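Translation initiation factor eIF2b-like protein (Chaetomium thermophilum, PDB 4ZEM) is the beta subunit of eIF2B, the decameric translation initiation factor that probably acts as guanine nucleotide exchange factor for eIF2. Local coordinates at residues N278-C288 against T348-V357; Q199-V209 against Y236-N244. All coordinates share one frame; numbering follows the deposited sequence. Where two conformers were deposited one is given.

In the fold
Along the chain, strand 194-198 of the large mixed sheet runs into Q199-V209, which opens helix 202-214; strand 218-222 follows, and Y236-N244 begins helix 237-246. Contact 2 thus closes a short loop of 26 residues by setting two successive helices of the Rossmann-like domain side by side. Contact 1 comes later and in series, neither nested in contact 2 nor crossing it: N278-C288 leads into helix 287-296, and T348-V357 returns after 59 residues, many of them not modelled, to complete a small antiparallel sheet before strand 359-362. The two contacts, their centres about 21 Å apart, touch where D284 packs against Q199.

Contact 1 (N278-C288 against T348-V357); sequences NGGLLVDSGAC and TTDYIPPDLV
L281 and I352 form a hydrogen-bonded pair in the small antiparallel sheet where strand 349-352 lies along strand 281-284. L281 N gives to I352 O at 2.9 Å and L281 O accepts from I352 N; V283 and D350 repeat the exchange, with V283 O taking D350 N at 2.8 Å. Between them L282 and Y351 are a non-hydrogen-bonded pair. At the glycine end, the Y351 side chain reaches across to N278 of the facing segment, whose ND2 bonds to Y351 OH at 2.8 Å. ND2 meets the hydroxyl at the ring edge, and the amide lies nearly coplanar with the ring (15°). The same amide is steadied from its other end, since N278 OD1 accepts G280 N in an Asx turn. A side chain at G280 would probably crowd Y351 OH, and P354 packs its ring against the backbone of N278 and G279. At the other end, D350 grips the turn D284-A287: its OD2 takes G286 N at 2.7 Å, a nearly straight bond (168°) that arrives from above the carboxylate plane. This ties down the N-cap residue of helix 287-296. With chi1 at -63°, I352 CG1 lies beside its own backbone N and meets V283 CG2 at 3.6 Å, while CD1 lies against A287; C288 closes on the same isoleucine from the helix. L281 CD1 meets CG2 of V357, which follows strand 349-352, tip to tip at 3.6 Å. Strand 274-275 flanks strand 281-284 on its other edge, and K273 forms a salt bridge with D284. Helix 317-321 packs through V319 against L282 and Y351, whereas I352, on the other face, rests on A291 of helix 287-296.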
# COMPACT_ATOMS: atom_id res chain seq x y z
N ASN A 278 -5.94 11.86 -8.84
CA ASN A 278 -6.35 13.24 -8.66
C ASN A 278 -5.87 13.83 -7.34
O ASN A 278 -6.04 15.02 -7.09
CB ASN A 278 -7.87 13.34 -8.76
CG ASN A 278 -8.57 12.71 -7.57
OD1 ASN A 278 -8.07 11.75 -6.98
ND2 ASN A 278 -9.73 13.24 -7.21
N GLY A 279 -5.30 12.99 -6.48
CA GLY A 279 -4.83 13.43 -5.18
C GLY A 279 -5.84 13.22 -4.07
O GLY A 279 -5.60 13.58 -2.93
N GLY A 280 -6.97 12.61 -4.41
CA GLY A 280 -7.97 12.27 -3.42
C GLY A 280 -7.49 11.11 -2.56
O GLY A 280 -6.58 10.38 -2.94
N LEU A 281 -8.10 10.94 -1.39
CA LEU A 281 -7.67 9.89 -0.48
C LEU A 281 -8.83 9.00 -0.06
O LEU A 281 -9.98 9.43 -0.04
CB LEU A 281 -7.05 10.48 0.77
CG LEU A 281 -5.82 11.38 0.66
CD1 LEU A 281 -5.53 11.93 2.04
CD2 LEU A 281 -4.62 10.61 0.12
N LEU A 282 -8.50 7.76 0.29
CA LEU A 282 -9.45 6.88 0.92
C LEU A 282 -9.03 6.81 2.37
O LEU A 282 -7.86 6.55 2.67
CB LEU A 282 -9.47 5.49 0.27
CG LEU A 282 -10.71 4.64 0.55
CD1 LEU A 282 -11.95 5.31 -0.02
CD2 LEU A 282 -10.54 3.24 -0.01
N VAL A 283 -9.96 7.12 3.27
CA VAL A 283 -9.62 7.26 4.68
C VAL A 283 -10.71 6.70 5.58
O VAL A 283 -11.77 6.32 5.11
CB VAL A 283 -9.38 8.74 5.05
CG1 VAL A 283 -8.10 9.27 4.41
CG2 VAL A 283 -10.59 9.58 4.65
N ASP A 284 -10.43 6.66 6.88
CA ASP A 284 -11.41 6.25 7.87
C ASP A 284 -12.62 7.19 7.83
O ASP A 284 -12.48 8.35 7.46
CB ASP A 284 -10.79 6.24 9.28
CG ASP A 284 -9.99 4.99 9.56
OD1 ASP A 284 -10.36 3.91 9.03
OD2 ASP A 284 -9.00 5.07 10.31
N SER A 285 -13.79 6.68 8.19
CA SER A 285 -14.99 7.52 8.21
C SER A 285 -14.85 8.64 9.24
O SER A 285 -14.34 8.43 10.35
CB SER A 285 -16.24 6.68 8.48
OG SER A 285 -16.00 5.71 9.48
N GLY A 286 -15.29 9.84 8.86
CA GLY A 286 -15.22 11.00 9.72
C GLY A 286 -13.96 11.82 9.55
O GLY A 286 -13.86 12.94 10.05
N ALA A 287 -12.98 11.26 8.83
CA ALA A 287 -11.72 11.96 8.59
C ALA A 287 -11.92 13.21 7.73
O ALA A 287 -11.25 14.22 7.94
CB ALA A 287 -10.72 11.02 7.94
N CYS A 288 -12.83 13.13 6.77
CA CYS A 288 -13.10 14.25 5.88
C CYS A 288 -13.59 15.48 6.64
O CYS A 288 -13.23 16.62 6.31
CB CYS A 288 -14.11 13.85 4.81
SG CYS A 288 -14.36 15.10 3.54
N THR A 348 -16.14 1.22 7.24
CA THR A 348 -16.69 2.48 6.79
C THR A 348 -15.54 3.40 6.44
O THR A 348 -14.64 3.64 7.25
CB THR A 348 -17.59 3.17 7.84
OG1 THR A 348 -18.39 2.20 8.52
CG2 THR A 348 -18.49 4.20 7.18
N THR A 349 -15.58 3.92 5.22
CA THR A 349 -14.54 4.79 4.71
C THR A 349 -15.12 6.10 4.19
O THR A 349 -16.28 6.17 3.80
CB THR A 349 -13.76 4.11 3.57
OG1 THR A 349 -14.63 3.89 2.46
CG2 THR A 349 -13.18 2.78 4.04
N ASP A 350 -14.28 7.12 4.19
CA ASP A 350 -14.64 8.41 3.63
C ASP A 350 -13.64 8.78 2.57
O ASP A 350 -12.57 8.18 2.46
CB ASP A 350 -14.69 9.50 4.70
CG ASP A 350 -15.99 9.51 5.46
OD1 ASP A 350 -16.87 8.65 5.20
OD2 ASP A 350 -16.14 10.39 6.32
N TYR A 351 -14.01 9.75 1.75
CA TYR A 351 -13.14 10.23 0.70
C TYR A 351 -12.75 11.67 1.00
O TYR A 351 -13.59 12.48 1.38
CB TYR A 351 -13.84 10.10 -0.66
CG TYR A 351 -13.18 10.86 -1.78
CD1 TYR A 351 -12.11 10.30 -2.48
CD2 TYR A 351 -13.63 12.12 -2.16
CE1 TYR A 351 -11.50 10.98 -3.51
CE2 TYR A 351 -13.03 12.81 -3.20
CZ TYR A 351 -11.97 12.23 -3.87
OH TYR A 351 -11.36 12.91 -4.90
N ILE A 352 -11.47 11.97 0.86
CA ILE A 352 -11.03 13.34 1.03
C ILE A 352 -10.56 13.87 -0.31
O ILE A 352 -9.65 13.30 -0.92
CB ILE A 352 -9.89 13.44 2.06
CG1 ILE A 352 -10.39 13.00 3.44
CG2 ILE A 352 -9.33 14.86 2.11
CD1 ILE A 352 -9.37 13.18 4.54
N PRO A 353 -11.18 14.95 -0.80
CA PRO A 353 -10.77 15.55 -2.07
C PRO A 353 -9.40 16.22 -1.92
O PRO A 353 -9.02 16.57 -0.80
CB PRO A 353 -11.89 16.56 -2.36
CG PRO A 353 -12.46 16.89 -1.04
CD PRO A 353 -12.32 15.67 -0.18
N PRO A 354 -8.66 16.38 -3.03
CA PRO A 354 -7.29 16.91 -2.97
C PRO A 354 -7.16 18.33 -2.39
O PRO A 354 -6.11 18.65 -1.83
CB PRO A 354 -6.85 16.88 -4.44
CG PRO A 354 -8.14 16.91 -5.22
CD PRO A 354 -9.07 16.07 -4.41
N ASP A 355 -8.19 19.15 -2.52
CA ASP A 355 -8.16 20.51 -1.97
C ASP A 355 -7.95 20.53 -0.46
O ASP A 355 -7.33 21.45 0.07
CB ASP A 355 -9.43 21.27 -2.34
CG ASP A 355 -9.30 22.02 -3.65
OD1 ASP A 355 -8.30 21.79 -4.36
OD2 ASP A 355 -10.18 22.85 -3.97
N LEU A 356 -8.49 19.53 0.23
CA LEU A 356 -8.36 19.39 1.69
C LEU A 356 -7.02 18.82 2.15
O LEU A 356 -6.74 18.81 3.35
CB LEU A 356 -9.49 18.52 2.24
CG LEU A 356 -10.89 19.14 2.09
CD1 LEU A 356 -11.97 18.25 2.70
CD2 LEU A 356 -10.91 20.53 2.71
N VAL A 357 -6.22 18.31 1.22
CA VAL A 357 -4.93 17.71 1.59
C VAL A 357 -3.72 18.59 1.26
O VAL A 357 -3.60 19.09 0.15
CB VAL A 357 -4.73 16.35 0.88
CG1 VAL A 357 -3.42 15.71 1.33
CG2 VAL A 357 -5.90 15.43 1.16

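Contact 2 (Q199-V209 against Y236-N244); sequences QPSKTVERFLV and YAALRKKLN
P200 meets the Y236 ring over one face: its CG stands 4.1 Å from the ring centroid, 20° off the normal, a CH-pi contact offset toward the rim, and CD lies 3.7 Å from Y236 CZ. Y236 OH comes within 3.3 Å of Q199 CA. One turn further on, L239 pushes both methyls against the aliphatic part of E205, CD1 reaching E205 CG at 3.5 Å, while its CD2 also touches P200 CG. The leucine's CG is anti to its backbone N (chi1 177°), which carries the fork across to the facing helix. Farther along, L243 CD2 packs on L208 CB, and the extended chain of K242 passes V209 CG2 at about a right angle. Helices 202-209 and 237-244 run nearly parallel, 14° apart with axes 10.5 Å from each other. Strand 218-222 lies beneath, L221 touching P200, Y236 and R240, and V219 touching L208. With an alanine in place of Y236, P200 is likely to lose its aromatic cover and a gap to open beside it. No hydrogen bond spans the two segments; what joins them is apolar packing between the helices, with the proline-aromatic contact at their N-terminal ends.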
# COMPACT_ATOMS: atom_id res chain seq x y z
N GLN A 199 -7.95 8.84 14.36
CA GLN A 199 -7.96 7.37 14.28
C GLN A 199 -6.67 6.77 13.75
O GLN A 199 -6.68 6.13 12.70
CB GLN A 199 -9.13 6.89 13.42
CG GLN A 199 -10.50 7.30 13.92
CD GLN A 199 -11.57 6.31 13.51
OE1 GLN A 199 -11.26 5.21 13.04
NE2 GLN A 199 -12.83 6.68 13.71
N PRO A 200 -5.55 6.97 14.46
CA PRO A 200 -4.25 6.52 13.96
C PRO A 200 -4.15 5.02 13.67
O PRO A 200 -4.55 4.19 14.49
CB PRO A 200 -3.28 6.92 15.10
CG PRO A 200 -4.13 7.06 16.30
CD PRO A 200 -5.45 7.58 15.80
N SER A 201 -3.62 4.71 12.49
CA SER A 201 -3.32 3.34 12.09
C SER A 201 -1.91 2.96 12.54
O SER A 201 -1.23 3.77 13.18
CB SER A 201 -3.44 3.20 10.57
OG SER A 201 -2.63 4.17 9.92
N LYS A 202 -1.45 1.76 12.19
CA LYS A 202 -0.09 1.34 12.52
C LYS A 202 0.98 2.25 11.93
O LYS A 202 1.99 2.52 12.58
CB LYS A 202 0.17 -0.09 12.07
CG LYS A 202 -0.21 -1.14 13.09
CD LYS A 202 0.73 -1.01 14.28
CE LYS A 202 0.38 -1.95 15.41
NZ LYS A 202 1.43 -1.93 16.47
N THR A 203 0.75 2.71 10.71
CA THR A 203 1.68 3.60 10.04
C THR A 203 1.83 4.91 10.82
O THR A 203 2.94 5.39 11.00
CB THR A 203 1.24 3.89 8.60
OG1 THR A 203 1.21 2.67 7.87
CG2 THR A 203 2.21 4.86 7.93
N VAL A 204 0.71 5.46 11.28
CA VAL A 204 0.73 6.69 12.06
C VAL A 204 1.39 6.45 13.42
O VAL A 204 2.17 7.28 13.90
CB VAL A 204 -0.69 7.25 12.27
CG1 VAL A 204 -0.64 8.52 13.11
CG2 VAL A 204 -1.35 7.53 10.93
N GLU A 205 1.10 5.30 14.02
CA GLU A 205 1.69 4.96 15.31
C GLU A 205 3.22 4.90 15.20
O GLU A 205 3.92 5.46 16.04
CB GLU A 205 1.14 3.64 15.83
CG GLU A 205 -0.35 3.68 16.20
CD GLU A 205 -0.86 2.37 16.81
OE1 GLU A 205 -0.02 1.54 17.21
OE2 GLU A 205 -2.09 2.18 16.87
N ARG A 206 3.73 4.24 14.17
CA ARG A 206 5.17 4.12 13.99
C ARG A 206 5.79 5.49 13.71
O ARG A 206 6.91 5.77 14.13
CB ARG A 206 5.50 3.13 12.87
CG ARG A 206 5.07 1.70 13.17
CD ARG A 206 5.80 0.70 12.29
NE ARG A 206 5.36 -0.68 12.51
CZ ARG A 206 4.63 -1.38 11.65
NH1 ARG A 206 4.28 -2.62 11.94
NH2 ARG A 206 4.26 -0.85 10.49
N PHE A 207 5.03 6.34 13.02
CA PHE A 207 5.46 7.70 12.74
C PHE A 207 5.55 8.55 14.02
O PHE A 207 6.55 9.23 14.26
CB PHE A 207 4.48 8.32 11.75
CG PHE A 207 4.81 9.72 11.33
CD1 PHE A 207 5.67 9.95 10.27
CD2 PHE A 207 4.24 10.81 11.97
CE1 PHE A 207 5.97 11.24 9.86
CE2 PHE A 207 4.53 12.10 11.56
CZ PHE A 207 5.40 12.32 10.51
N LEU A 208 4.52 8.48 14.85
CA LEU A 208 4.50 9.26 16.09
C LEU A 208 5.56 8.79 17.08
O LEU A 208 6.25 9.60 17.70
CB LEU A 208 3.12 9.18 16.74
CG LEU A 208 2.00 9.85 15.95
CD1 LEU A 208 0.66 9.60 16.62
CD2 LEU A 208 2.27 11.35 15.76
N VAL A 209 5.69 7.47 17.22
CA VAL A 209 6.68 6.88 18.13
C VAL A 209 8.11 7.25 17.73
O VAL A 209 8.94 7.56 18.59
CB VAL A 209 6.51 5.34 18.19
CG1 VAL A 209 7.75 4.65 18.75
CG2 VAL A 209 5.27 4.99 19.01
N TYR A 236 -6.95 3.61 22.39
CA TYR A 236 -5.52 3.69 22.11
C TYR A 236 -4.67 3.75 23.36
O TYR A 236 -3.70 4.49 23.42
CB TYR A 236 -5.22 4.91 21.23
CG TYR A 236 -5.95 4.88 19.92
CD1 TYR A 236 -5.49 4.11 18.87
CD2 TYR A 236 -7.10 5.63 19.74
CE1 TYR A 236 -6.16 4.08 17.67
CE2 TYR A 236 -7.78 5.60 18.54
CZ TYR A 236 -7.30 4.83 17.51
OH TYR A 236 -7.96 4.79 16.31
N ALA A 237 -5.02 2.94 24.34
CA ALA A 237 -4.28 2.91 25.59
C ALA A 237 -2.84 2.48 25.40
O ALA A 237 -1.94 3.04 26.01
CB ALA A 237 -4.97 2.01 26.59
N ALA A 238 -2.60 1.48 24.56
CA ALA A 238 -1.24 1.02 24.34
C ALA A 238 -0.38 2.09 23.68
O ALA A 238 0.75 2.33 24.09
CB ALA A 238 -1.24 -0.24 23.51
N LEU A 239 -0.95 2.74 22.67
CA LEU A 239 -0.23 3.78 21.95
C LEU A 239 0.09 4.93 22.88
O LEU A 239 1.20 5.45 22.87
CB LEU A 239 -1.09 4.29 20.81
CG LEU A 239 -0.56 5.44 19.95
CD1 LEU A 239 0.70 4.99 19.25
CD2 LEU A 239 -1.58 5.91 18.95
N ARG A 240 -0.88 5.30 23.69
CA ARG A 240 -0.70 6.39 24.63
C ARG A 240 0.37 6.05 25.65
O ARG A 240 1.18 6.89 26.00
CB ARG A 240 -2.02 6.75 25.33
CG ARG A 240 -2.96 7.53 24.43
CD ARG A 240 -4.19 8.02 25.18
NE ARG A 240 -5.16 6.96 25.39
CZ ARG A 240 -5.46 6.45 26.58
NH1 ARG A 240 -4.86 6.90 27.67
NH2 ARG A 240 -6.36 5.49 26.68
N LYS A 241 0.37 4.80 26.10
CA LYS A 241 1.35 4.37 27.07
C LYS A 241 2.74 4.46 26.46
O LYS A 241 3.68 4.88 27.11
CB LYS A 241 1.05 2.95 27.54
CG LYS A 241 1.94 2.47 28.66
CD LYS A 241 1.51 1.10 29.16
CE LYS A 241 2.35 0.64 30.34
NZ LYS A 241 1.77 -0.56 30.98
N LYS A 242 2.86 4.04 25.21
CA LYS A 242 4.14 4.09 24.53
C LYS A 242 4.62 5.52 24.32
O LYS A 242 5.80 5.82 24.50
CB LYS A 242 4.08 3.32 23.21
CG LYS A 242 5.44 2.87 22.72
CD LYS A 242 5.31 1.93 21.54
CE LYS A 242 6.68 1.50 21.03
NZ LYS A 242 6.58 0.78 19.73
N LEU A 243 3.70 6.40 23.96
CA LEU A 243 4.03 7.81 23.72
C LEU A 243 4.45 8.54 24.98
O LEU A 243 5.39 9.33 24.96
CB LEU A 243 2.86 8.53 23.06
CG LEU A 243 2.59 8.22 21.59
CD1 LEU A 243 1.36 8.95 21.11
CD2 LEU A 243 3.80 8.57 20.74
N ASN A 244 3.74 8.27 26.07
CA ASN A 244 4.02 8.91 27.35
C ASN A 244 5.41 8.55 27.86
O ASN A 244 6.12 9.40 28.41
CB ASN A 244 2.96 8.52 28.39
CG ASN A 244 1.58 9.06 28.05
OD1 ASN A 244 1.45 10.06 27.33
ND2 ASN A 244 0.55 8.42 28.59